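Local coordinates for protein beta-n-acetylhexosaminidase (Streptococcus pneumoniae, PDB 4AZH) that removes terminal N-acetyl-beta-D-glucosamine residues from glycans as an exo-acting family 20 glycoside hydrolase, held here with a bound lactone-oxime inhibitor, at residues 19-24 with 87-92; 225-230 with 244-249; 278-283 with 300-305. All blocks are in the same frame, centred on the assembly; numbering follows the deposited sequence.

Contact 1 of 3, residues 19-24 with 87-92; sequences GRKYFT and DPNGTA. With LOG (N-acetylglucosaminono-1,5-lactone (Z)-oxime), chain E.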
loop_
_atom_site.group_PDB
_atom_site.type_symbol
_atom_site.label_atom_id
_atom_site.label_comp_id
_atom_site.label_asym_id
_atom_site.label_seq_id
_atom_site.Cartn_x
_atom_site.Cartn_y
_atom_site.Cartn_z
ATOM N N GLY A 19 4.355 -2.754 -8.815
ATOM C CA GLY A 19 5.218 -3.910 -8.813
ATOM C C GLY A 19 5.105 -4.607 -10.154
ATOM O O GLY A 19 6.114 -4.926 -10.784
ATOM N N ARG A 20 3.885 -4.872 -10.594
ATOM C CA ARG A 20 3.730 -5.527 -11.876
ATOM C C ARG A 20 4.099 -4.548 -13.003
ATOM O O ARG A 20 4.694 -4.952 -14.014
ATOM C CB ARG A 20 2.310 -6.086 -12.070
ATOM C CG ARG A 20 1.905 -7.223 -11.134
ATOM C CD ARG A 20 0.518 -7.763 -11.501
ATOM N NE ARG A 20 0.106 -8.985 -10.779
ATOM C CZ ARG A 20 -0.709 -8.996 -9.730
ATOM N NH1 ARG A 20 -1.160 -7.842 -9.210
ATOM N NH2 ARG A 20 -1.056 -10.151 -9.174
ATOM N N LYS A 21 3.792 -3.264 -12.793
ATOM C CA LYS A 21 3.829 -2.247 -13.835
ATOM C C LYS A 21 4.610 -1.026 -13.341
ATOM O O LYS A 21 4.543 -0.692 -12.156
ATOM C CB LYS A 21 2.379 -1.861 -14.211
ATOM C CG LYS A 21 2.277 -0.822 -15.315
ATOM C CD LYS A 21 0.855 -0.591 -15.789
ATOM C CE LYS A 21 0.846 0.509 -16.855
ATOM N NZ LYS A 21 1.221 -0.026 -18.183
ATOM N N TYR A 22 5.345 -0.361 -14.247
ATOM C CA TYR A 22 6.153 0.797 -13.885
ATOM C C TYR A 22 5.315 2.090 -13.855
ATOM O O TYR A 22 4.432 2.315 -14.716
ATOM C CB TYR A 22 7.369 0.906 -14.824
ATOM C CG TYR A 22 8.251 2.113 -14.561
ATOM C CD1 TYR A 22 7.982 3.340 -15.162
ATOM C CD2 TYR A 22 9.320 2.035 -13.688
ATOM C CE1 TYR A 22 8.759 4.461 -14.891
ATOM C CE2 TYR A 22 10.117 3.132 -13.418
ATOM C CZ TYR A 22 9.838 4.353 -14.025
ATOM O OH TYR A 22 10.626 5.469 -13.748
ATOM N N PHE A 23 5.564 2.927 -12.857
ATOM C CA PHE A 23 4.968 4.263 -12.761
ATOM C C PHE A 23 6.103 5.247 -12.560
ATOM O O PHE A 23 7.011 4.970 -11.774
ATOM C CB PHE A 23 4.015 4.394 -11.563
ATOM C CG PHE A 23 2.720 3.658 -11.728
ATOM C CD1 PHE A 23 2.665 2.272 -11.613
ATOM C CD2 PHE A 23 1.555 4.346 -11.987
ATOM C CE1 PHE A 23 1.461 1.593 -11.770
ATOM C CE2 PHE A 23 0.347 3.672 -12.137
ATOM C CZ PHE A 23 0.300 2.290 -12.021
ATOM N N THR A 24 6.052 6.389 -13.242
ATOM C CA THR A 24 7.095 7.382 -13.081
ATOM C C THR A 24 6.921 8.072 -11.750
ATOM O O THR A 24 5.807 8.078 -11.184
ATOM C CB THR A 24 7.004 8.455 -14.168
ATOM O OG1 THR A 24 5.788 9.184 -13.979
ATOM C CG2 THR A 24 7.020 7.825 -15.577
ATOM N N ASP A 87 8.724 -3.677 -19.218
ATOM C CA ASP A 87 7.877 -2.508 -19.401
ATOM C C ASP A 87 8.609 -1.401 -20.188
ATOM O O ASP A 87 9.593 -0.867 -19.707
ATOM C CB ASP A 87 7.450 -1.985 -18.020
ATOM C CG ASP A 87 6.286 -1.005 -18.090
ATOM O OD1 ASP A 87 6.162 -0.291 -19.096
ATOM O OD2 ASP A 87 5.479 -0.940 -17.124
ATOM N N PRO A 88 8.095 -1.012 -21.366
ATOM C CA PRO A 88 8.768 0.047 -22.158
ATOM C C PRO A 88 8.819 1.427 -21.489
ATOM O O PRO A 88 9.558 2.278 -21.932
ATOM C CB PRO A 88 7.940 0.122 -23.451
ATOM C CG PRO A 88 6.618 -0.514 -23.131
ATOM C CD PRO A 88 6.861 -1.512 -22.016
ATOM N N ASN A 89 8.045 1.639 -20.423
ATOM C CA ASN A 89 8.037 2.930 -19.715
ATOM C C ASN A 89 9.158 3.047 -18.661
ATOM O O ASN A 89 9.457 4.147 -18.194
ATOM C CB ASN A 89 6.678 3.198 -19.043
ATOM C CG ASN A 89 5.510 3.271 -20.033
ATOM O OD1 ASN A 89 5.596 3.933 -21.077
ATOM N ND2 ASN A 89 4.383 2.627 -19.678
ATOM N N GLY A 90 9.772 1.925 -18.280
ATOM C CA GLY A 90 10.802 1.945 -17.238
ATOM C C GLY A 90 10.842 0.661 -16.435
ATOM O O GLY A 90 9.937 -0.196 -16.549
ATOM N N THR A 91 11.889 0.506 -15.632
ATOM C CA THR A 91 12.080 -0.761 -14.938
ATOM C C THR A 91 11.905 -0.604 -13.436
ATOM O O THR A 91 11.036 -1.222 -12.865
ATOM C CB THR A 91 13.440 -1.420 -15.258
ATOM O OG1 THR A 91 13.649 -1.461 -16.688
ATOM C CG2 THR A 91 13.514 -2.852 -14.661
ATOM N N ALA A 92 12.737 0.224 -12.802
ATOM C CA ALA A 92 12.765 0.356 -11.350
ATOM C C ALA A 92 12.830 1.800 -10.976
ATOM O O ALA A 92 13.536 2.575 -11.643
ATOM C CB ALA A 92 13.996 -0.322 -10.818
HETATM C C2 LOG E . -4.109 -10.427 -5.804
HETATM C C3 LOG E . -3.513 -9.244 -6.565
HETATM C C4 LOG E . -4.283 -9.083 -7.857
HETATM C C5 LOG E . -5.725 -8.752 -7.495
HETATM C C6 LOG E . -6.502 -8.360 -8.770
HETATM C C7 LOG E . -4.547 -9.427 -3.573
HETATM C C8 LOG E . -4.071 -9.265 -2.132
HETATM N N2 LOG E . -3.812 -10.272 -4.359
HETATM O O1 LOG E . -7.375 -11.634 -5.393
HETATM O O3 LOG E . -2.052 -9.414 -6.805
HETATM O O4 LOG E . -3.773 -7.996 -8.585
HETATM O O5 LOG E . -6.304 -9.858 -6.887
HETATM O O6 LOG E . -6.747 -9.484 -9.580
HETATM C C1 LOG E . -5.524 -10.561 -5.981
HETATM O O7 LOG E . -5.573 -8.853 -3.943
HETATM N N1 LOG E . -6.051 -11.487 -5.247
HETATM O O HOH W 1 3.922 1.198 -17.325
HETATM O O HOH W 2 3.708 -0.957 -19.936
HETATM O O HOH W 3 12.895 5.152 -12.370
#

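Contact 2 of 3, residues 225-230 with 244-249; sequences PMAFND and KDVLIS. With LOG (N-acetylglucosaminono-1,5-lactone (Z)-oxime), chain E.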
loop_
_atom_site.group_PDB
_atom_site.type_symbol
_atom_site.label_atom_id
_atom_site.label_comp_id
_atom_site.label_asym_id
_atom_site.label_seq_id
_atom_site.Cartn_x
_atom_site.Cartn_y
_atom_site.Cartn_z
ATOM N N PRO A 225 4.195 -3.856 11.042
ATOM C CA PRO A 225 4.079 -4.821 9.942
ATOM C C PRO A 225 2.641 -4.936 9.431
ATOM O O PRO A 225 1.685 -4.840 10.200
ATOM C CB PRO A 225 4.565 -6.138 10.568
ATOM C CG PRO A 225 4.298 -5.974 12.028
ATOM C CD PRO A 225 4.329 -4.509 12.354
ATOM N N MET A 226 2.510 -5.040 8.112
ATOM C CA MET A 226 1.234 -5.257 7.451
ATOM C C MET A 226 1.405 -6.507 6.589
ATOM O O MET A 226 2.527 -6.802 6.144
ATOM C CB MET A 226 0.885 -4.045 6.608
ATOM C CG MET A 226 -0.435 -4.079 5.836
ATOM S SD MET A 226 -0.594 -2.479 4.991
ATOM C CE MET A 226 -1.863 -2.732 3.761
ATOM N N ALA A 227 0.301 -7.227 6.367
ATOM C CA ALA A 227 0.286 -8.362 5.431
ATOM C C ALA A 227 -1.144 -8.604 4.995
ATOM O O ALA A 227 -2.092 -8.116 5.660
ATOM C CB ALA A 227 0.857 -9.625 6.075
ATOM N N PHE A 228 -1.332 -9.335 3.893
ATOM C CA PHE A 228 -2.689 -9.642 3.504
ATOM C C PHE A 228 -3.183 -10.805 4.326
ATOM O O PHE A 228 -2.392 -11.513 4.979
ATOM C CB PHE A 228 -2.826 -9.959 2.040
ATOM C CG PHE A 228 -2.387 -8.855 1.130
ATOM C CD1 PHE A 228 -3.114 -7.670 1.030
ATOM C CD2 PHE A 228 -1.260 -9.009 0.337
ATOM C CE1 PHE A 228 -2.717 -6.651 0.147
ATOM C CE2 PHE A 228 -0.863 -7.993 -0.545
ATOM C CZ PHE A 228 -1.576 -6.809 -0.620
ATOM N N ASN A 229 -4.505 -10.984 4.299
ATOM C CA ASN A 229 -5.161 -11.947 5.161
ATOM C C ASN A 229 -4.925 -13.402 4.775
ATOM O O ASN A 229 -4.948 -14.274 5.646
ATOM C CB ASN A 229 -6.678 -11.645 5.235
ATOM C CG ASN A 229 -7.369 -11.818 3.909
ATOM O OD1 ASN A 229 -7.373 -10.913 3.040
ATOM N ND2 ASN A 229 -7.967 -12.982 3.732
ATOM N N ASP A 230 -4.704 -13.658 3.482
ATOM C CA ASP A 230 -4.794 -15.022 2.931
ATOM C C ASP A 230 -4.130 -16.089 3.809
ATOM O O ASP A 230 -4.764 -17.066 4.191
ATOM C CB ASP A 230 -4.212 -15.108 1.527
ATOM C CG ASP A 230 -4.624 -13.972 0.638
ATOM O OD1 ASP A 230 -4.667 -12.798 1.070
ATOM O OD2 ASP A 230 -4.889 -14.241 -0.546
ATOM N N LYS A 244 0.587 -11.585 16.390
ATOM C CA LYS A 244 -0.711 -10.879 16.556
ATOM C C LYS A 244 -0.615 -9.397 16.227
ATOM O O LYS A 244 -1.627 -8.716 16.158
ATOM C CB LYS A 244 -1.243 -11.020 17.997
ATOM C CG LYS A 244 -1.422 -12.463 18.483
ATOM C CD LYS A 244 -2.322 -13.274 17.551
ATOM C CE LYS A 244 -2.483 -14.703 18.064
ATOM N NZ LYS A 244 -1.198 -15.473 18.010
ATOM N N ASP A 245 0.601 -8.882 16.085
ATOM C CA ASP A 245 0.801 -7.433 15.919
ATOM C C ASP A 245 0.645 -6.955 14.478
ATOM O O ASP A 245 0.749 -5.734 14.203
ATOM C CB ASP A 245 2.181 -7.022 16.420
ATOM C CG ASP A 245 2.327 -7.184 17.915
ATOM O OD1 ASP A 245 1.350 -6.902 18.618
ATOM O OD2 ASP A 245 3.430 -7.568 18.388
ATOM N N VAL A 246 0.435 -7.905 13.574
ATOM C CA VAL A 246 0.422 -7.626 12.136
ATOM C C VAL A 246 -0.910 -6.959 11.812
ATOM O O VAL A 246 -1.986 -7.439 12.240
ATOM C CB VAL A 246 0.591 -8.914 11.275
ATOM C CG1 VAL A 246 0.548 -8.581 9.786
ATOM C CG2 VAL A 246 1.903 -9.622 11.591
ATOM N N LEU A 247 -0.829 -5.860 11.069
ATOM C CA LEU A 247 -2.006 -5.192 10.547
ATOM C C LEU A 247 -2.449 -6.003 9.357
ATOM O O LEU A 247 -1.746 -6.093 8.370
ATOM C CB LEU A 247 -1.711 -3.741 10.120
ATOM C CG LEU A 247 -2.869 -2.959 9.495
ATOM C CD1 LEU A 247 -4.028 -2.786 10.463
ATOM C CD2 LEU A 247 -2.399 -1.593 9.061
ATOM N N ILE A 248 -3.629 -6.592 9.458
ATOM C CA ILE A 248 -4.142 -7.455 8.393
ATOM C C ILE A 248 -4.902 -6.682 7.331
ATOM O O ILE A 248 -5.967 -6.170 7.606
ATOM C CB ILE A 248 -5.074 -8.518 8.977
ATOM C CG1 ILE A 248 -4.296 -9.419 9.945
ATOM C CG2 ILE A 248 -5.665 -9.358 7.872
ATOM C CD1 ILE A 248 -3.257 -10.292 9.250
ATOM N N SER A 249 -4.344 -6.585 6.130
ATOM C CA SER A 249 -5.073 -6.016 4.969
ATOM C C SER A 249 -6.022 -7.095 4.409
ATOM O O SER A 249 -5.577 -8.042 3.741
ATOM C CB SER A 249 -4.094 -5.497 3.901
ATOM O OG SER A 249 -4.737 -5.202 2.653
HETATM C C2 LOG E . -4.109 -10.427 -5.804
HETATM C C3 LOG E . -3.513 -9.244 -6.565
HETATM C C4 LOG E . -4.283 -9.083 -7.857
HETATM C C5 LOG E . -5.725 -8.752 -7.495
HETATM C C6 LOG E . -6.502 -8.360 -8.770
HETATM C C7 LOG E . -4.547 -9.427 -3.573
HETATM C C8 LOG E . -4.071 -9.265 -2.132
HETATM N N2 LOG E . -3.812 -10.272 -4.359
HETATM O O1 LOG E . -7.375 -11.634 -5.393
HETATM O O3 LOG E . -2.052 -9.414 -6.805
HETATM O O4 LOG E . -3.773 -7.996 -8.585
HETATM O O5 LOG E . -6.304 -9.858 -6.887
HETATM O O6 LOG E . -6.747 -9.484 -9.580
HETATM C C1 LOG E . -5.524 -10.561 -5.981
HETATM O O7 LOG E . -5.573 -8.853 -3.943
HETATM N N1 LOG E . -6.051 -11.487 -5.247
#

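Contact 3 of 3, residues 278-283 with 300-305; sequences GDWYYI and ENTGKT. With LOG (N-acetylglucosaminono-1,5-lactone (Z)-oxime), chain E.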
loop_
_atom_site.group_PDB
_atom_site.type_symbol
_atom_site.label_atom_id
_atom_site.label_comp_id
_atom_site.label_asym_id
_atom_site.label_seq_id
_atom_site.Cartn_x
_atom_site.Cartn_y
_atom_site.Cartn_z
ATOM N N GLY A 278 -12.183 -6.518 -1.616
ATOM C CA GLY A 278 -12.188 -6.929 -2.999
ATOM C C GLY A 278 -13.203 -6.184 -3.872
ATOM O O GLY A 278 -12.969 -6.025 -5.055
ATOM N N ASP A 279 -14.315 -5.719 -3.291
ATOM C CA ASP A 279 -15.353 -5.016 -4.068
ATOM C C ASP A 279 -14.819 -3.766 -4.770
ATOM O O ASP A 279 -15.327 -3.379 -5.804
ATOM C CB ASP A 279 -16.533 -4.599 -3.182
ATOM C CG ASP A 279 -17.355 -5.766 -2.672
ATOM O OD1 ASP A 279 -17.185 -6.930 -3.115
ATOM O OD2 ASP A 279 -18.185 -5.477 -1.793
ATOM N N TRP A 280 -13.799 -3.153 -4.193
ATOM C CA TRP A 280 -13.299 -1.902 -4.660
ATOM C C TRP A 280 -12.162 -2.047 -5.633
ATOM O O TRP A 280 -11.601 -1.040 -6.031
ATOM C CB TRP A 280 -12.843 -1.062 -3.471
ATOM C CG TRP A 280 -13.939 -0.754 -2.485
ATOM C CD1 TRP A 280 -15.263 -0.429 -2.754
ATOM C CD2 TRP A 280 -13.841 -0.735 -1.012
ATOM N NE1 TRP A 280 -15.965 -0.209 -1.590
ATOM C CE2 TRP A 280 -15.173 -0.386 -0.515
ATOM C CE3 TRP A 280 -12.815 -0.955 -0.094
ATOM C CZ2 TRP A 280 -15.442 -0.277 0.839
ATOM C CZ3 TRP A 280 -13.109 -0.843 1.267
ATOM C CH2 TRP A 280 -14.390 -0.513 1.718
ATOM N N TYR A 281 -11.795 -3.278 -6.008
ATOM C CA TYR A 281 -10.625 -3.529 -6.865
ATOM C C TYR A 281 -10.881 -3.039 -8.318
ATOM O O TYR A 281 -11.939 -3.292 -8.903
ATOM C CB TYR A 281 -10.355 -5.027 -6.926
ATOM C CG TYR A 281 -9.535 -5.613 -5.810
ATOM C CD1 TYR A 281 -9.232 -4.874 -4.659
ATOM C CD2 TYR A 281 -9.100 -6.930 -5.882
ATOM C CE1 TYR A 281 -8.485 -5.421 -3.622
ATOM C CE2 TYR A 281 -8.341 -7.485 -4.866
ATOM C CZ TYR A 281 -8.028 -6.730 -3.730
ATOM O OH TYR A 281 -7.260 -7.268 -2.706
ATOM N N TYR A 282 -9.924 -2.327 -8.888
ATOM C CA TYR A 282 -9.913 -2.134 -10.321
ATOM C C TYR A 282 -8.589 -2.660 -10.888
ATOM O O TYR A 282 -7.503 -2.349 -10.390
ATOM C CB TYR A 282 -10.136 -0.675 -10.678
ATOM C CG TYR A 282 -9.914 -0.375 -12.142
ATOM C CD1 TYR A 282 -10.579 -1.111 -13.140
ATOM C CD2 TYR A 282 -9.052 0.649 -12.544
ATOM C CE1 TYR A 282 -10.376 -0.834 -14.489
ATOM C CE2 TYR A 282 -8.850 0.932 -13.893
ATOM C CZ TYR A 282 -9.514 0.196 -14.856
ATOM O OH TYR A 282 -9.330 0.465 -16.202
ATOM N N ILE A 283 -8.705 -3.511 -11.901
ATOM C CA ILE A 283 -7.565 -4.048 -12.609
ATOM C C ILE A 283 -7.469 -3.246 -13.923
ATOM O O ILE A 283 -8.422 -3.197 -14.687
ATOM C CB ILE A 283 -7.801 -5.531 -12.881
ATOM C CG1 ILE A 283 -7.822 -6.307 -11.550
ATOM C CG2 ILE A 283 -6.767 -6.068 -13.832
ATOM C CD1 ILE A 283 -8.516 -7.652 -11.662
ATOM N N GLU A 300 -19.360 1.550 -8.778
ATOM C CA GLU A 300 -20.643 1.231 -8.163
ATOM C C GLU A 300 -20.449 0.707 -6.718
ATOM O O GLU A 300 -21.213 1.048 -5.800
ATOM C CB GLU A 300 -21.395 0.211 -9.040
ATOM C CG GLU A 300 -22.570 -0.483 -8.368
ATOM C CD GLU A 300 -23.297 -1.477 -9.287
ATOM O OE1 GLU A 300 -22.637 -2.188 -10.106
ATOM O OE2 GLU A 300 -24.545 -1.546 -9.191
ATOM N N ASN A 301 -19.412 -0.097 -6.513
ATOM C CA ASN A 301 -19.177 -0.669 -5.207
ATOM C C ASN A 301 -18.693 0.342 -4.161
ATOM O O ASN A 301 -18.895 0.122 -2.968
ATOM C CB ASN A 301 -18.269 -1.885 -5.310
ATOM C CG ASN A 301 -18.997 -3.093 -5.879
ATOM O OD1 ASN A 301 -20.223 -3.110 -5.933
ATOM N ND2 ASN A 301 -18.245 -4.101 -6.312
ATOM N N THR A 302 -18.088 1.449 -4.604
ATOM C CA THR A 302 -17.697 2.534 -3.670
ATOM C C THR A 302 -18.923 3.111 -2.975
ATOM O O THR A 302 -18.794 3.779 -1.957
ATOM C CB THR A 302 -16.917 3.713 -4.337
ATOM O OG1 THR A 302 -17.778 4.425 -5.239
ATOM C CG2 THR A 302 -15.678 3.231 -5.085
ATOM N N GLY A 303 -20.109 2.874 -3.544
ATOM C CA GLY A 303 -21.384 3.300 -2.956
ATOM C C GLY A 303 -22.078 2.170 -2.226
ATOM O O GLY A 303 -22.568 2.354 -1.103
ATOM N N LYS A 304 -22.090 0.995 -2.845
ATOM C CA LYS A 304 -22.811 -0.152 -2.325
ATOM C C LYS A 304 -22.143 -0.841 -1.158
ATOM O O LYS A 304 -22.814 -1.362 -0.304
ATOM C CB LYS A 304 -23.000 -1.205 -3.413
ATOM C CG LYS A 304 -24.213 -1.007 -4.283
ATOM C CD LYS A 304 -24.631 -2.355 -4.860
ATOM C CE LYS A 304 -25.249 -2.140 -6.220
ATOM N NZ LYS A 304 -24.713 -3.167 -7.166
ATOM N N THR A 305 -20.826 -0.920 -1.142
ATOM C CA THR A 305 -20.191 -1.616 -0.048
ATOM C C THR A 305 -19.803 -0.595 1.021
ATOM O O THR A 305 -18.965 0.264 0.760
ATOM C CB THR A 305 -18.950 -2.401 -0.508
ATOM O OG1 THR A 305 -19.330 -3.340 -1.512
ATOM C CG2 THR A 305 -18.327 -3.140 0.678
HETATM C C2 LOG E . -4.109 -10.427 -5.804
HETATM C C3 LOG E . -3.513 -9.244 -6.565
HETATM C C4 LOG E . -4.283 -9.083 -7.857
HETATM C C5 LOG E . -5.725 -8.752 -7.495
HETATM C C6 LOG E . -6.502 -8.360 -8.770
HETATM C C7 LOG E . -4.547 -9.427 -3.573
HETATM C C8 LOG E . -4.071 -9.265 -2.132
HETATM N N2 LOG E . -3.812 -10.272 -4.359
HETATM O O1 LOG E . -7.375 -11.634 -5.393
HETATM O O3 LOG E . -2.052 -9.414 -6.805
HETATM O O4 LOG E . -3.773 -7.996 -8.585
HETATM O O5 LOG E . -6.304 -9.858 -6.887
HETATM O O6 LOG E . -6.747 -9.484 -9.580
HETATM C C1 LOG E . -5.524 -10.561 -5.981
HETATM O O7 LOG E . -5.573 -8.853 -3.943
HETATM N N1 LOG E . -6.051 -11.487 -5.247
#

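Contact 1 of 3, residues 19-24 with 87-92
The Y22 ring lies with one face against the backbone of G90: G90 CA stands 3.7 Å from the ring centroid and 10° off its normal, a CH-pi contact over the middle of the face. At the ring's edge, close to its plane, come the carbonyl carbon of A92 and a water that accepts from Y22 OH and donates to A92 O, while N89 O and T91 N approach obliquely. This packing joins two loops of the TIM barrel: segment 19-24 runs from strand 11-17 to helix 25-38, and segment 87-92 lies between helix 70-84 and strand 93-94. G90, having no side chain, lays its bare backbone close against the ring, so that CA meets the centre of the face. With CG of Y22 anti to its backbone N (chi1 178°), the ring projects over the turn.

That turn, D87 to G90, is a type I beta turn and also an Asx turn, since N89 N donates to D87 OD1 over 3.0 Å from above the carboxylate plane. The other oxygen, D87 OD2, takes Y22 N at 2.9 Å and 169°, on its anti side and tilted out of the carboxylate plane, so one carboxylate fastens its own turn and the opposing loop. A second water donates to D87 OD2 and Y22 O and accepts from N89 ND2, and so bridges the two loops. It is also weakly bonded to K21 NZ, which has further partners in P334 O and A336 O.

R20 serves the pocket instead, directed away from the turn. Its guanidinium forms salt bridges with D17 and D50 and meets the inhibitor near its own plane. R20 NH2 gives LOG O3 a bond of 2.7 Å, and R20 NH1 adds weak bonds to LOG O3 and, at 2.7 Å, LOG O4.

Contact 2 of 3, residues 225-230 with 244-249
M226, A227 and F228 pair in parallel with L247, I248 and S249, and the tight part of the contact is this backbone ladder together with the side-chain contacts of S249. L247 N donates to P225 O (2.8 Å, 171°), A227 N to L247 O and S249 N to A227 O (2.8 Å); only a weak bond from N229 N to S249 O follows. Beside the ladder the M226 side chain, extended with CG anti to the backbone N (chi1 -180°), reaches out from its strand and across to S249, where CE meets S249 CB at 3.6 Å. S249 OG sits near the plane of the F228 ring at its edge, 3.4 Å from F228 CD1, and is bonded to T276.

These are neighbouring strands, 224-228 and 247-250, of the TIM barrel, and the face carrying M226, F228, L247 and S249 turns inward, where M326 and W330 of strand 322-330 also touch it. F228 marks the pocket end: LOG C8, the acetamido methyl, rests 3.5 Å above the centre of one ring face. A227 and I248 point to the other side, with A227 CB against V246 CG1 at 3.9 Å and I248 CG2 against N229 CB.

Around P225 the side chains stand farther apart. P225 CG and V246 CG2 are separated by 4.4 Å, with A215 of helix 204-220 against both residues, and exposed D245 directs its carboxylate away to a salt bridge with K219.

Contact 3 of 3, residues 278-283 with 300-305
D279 and T305 meet because chi1 of -69° in D279 and -58° in T305 sets CG of the one and OG1 of the other anti to its own carbonyl carbon, the two side chains crossing at about a right angle. T305 OG1 donates to D279 OD2; the modelled 2.4 Å is very short, and its exact length is doubtful. A similar chi1 in N301 carries its amide to the backbone of D279: N301 ND2 donates to D279 O at 3.0 Å and 162°, the acceptor lying in the amide plane.

W280 completes the join edge-on. W280 NE1 points to N301 O at 3.3 Å, with the oxygen in the indole plane, though the donor stands well above the carbonyl plane. T305 N reaches N301 O from the opposite face at 2.9 Å as the last-turn helical bond. T305 O also lies at the indole edge, 3.6 Å from W280 CZ2.

The contact thus ties the 3-10 segment 278-280 to the C-terminal end of helix 295-304, within the beta-alpha-beta unit of strand 282-283, that helix and strand 322-330. Directly after this 3-10 segment, Y281 OH donates to LOG O7 at 2.6 Å. The bonds made by N301 ND2 and W280 NE1, with the T305 bond of doubtful length beside them, hold the 3-10 segment to the helix end, which is consistent with a steady lead-in to the pocket residue Y281.

Along the chain the three contacts follow one another in series, 19-24 with 87-92, then 225-230 with 244-249, then 278-283 with 300-305, all within the family 20 catalytic range. The centre of contact 1 lies about 27 Å from that of contact 2 and about 25 Å from that of contact 3; contacts 2 and 3 are about 21 Å apart between centres. No two touch. Contacts 2 and 3 reach the same parallel sheet, whereas contact 1, far from both in sequence, joins loops, one of them following strand 11-17 of that sheet. Each supplies groups to the same inhibitor, so one sugar-sized pocket is assembled from well-separated loops and strand ends.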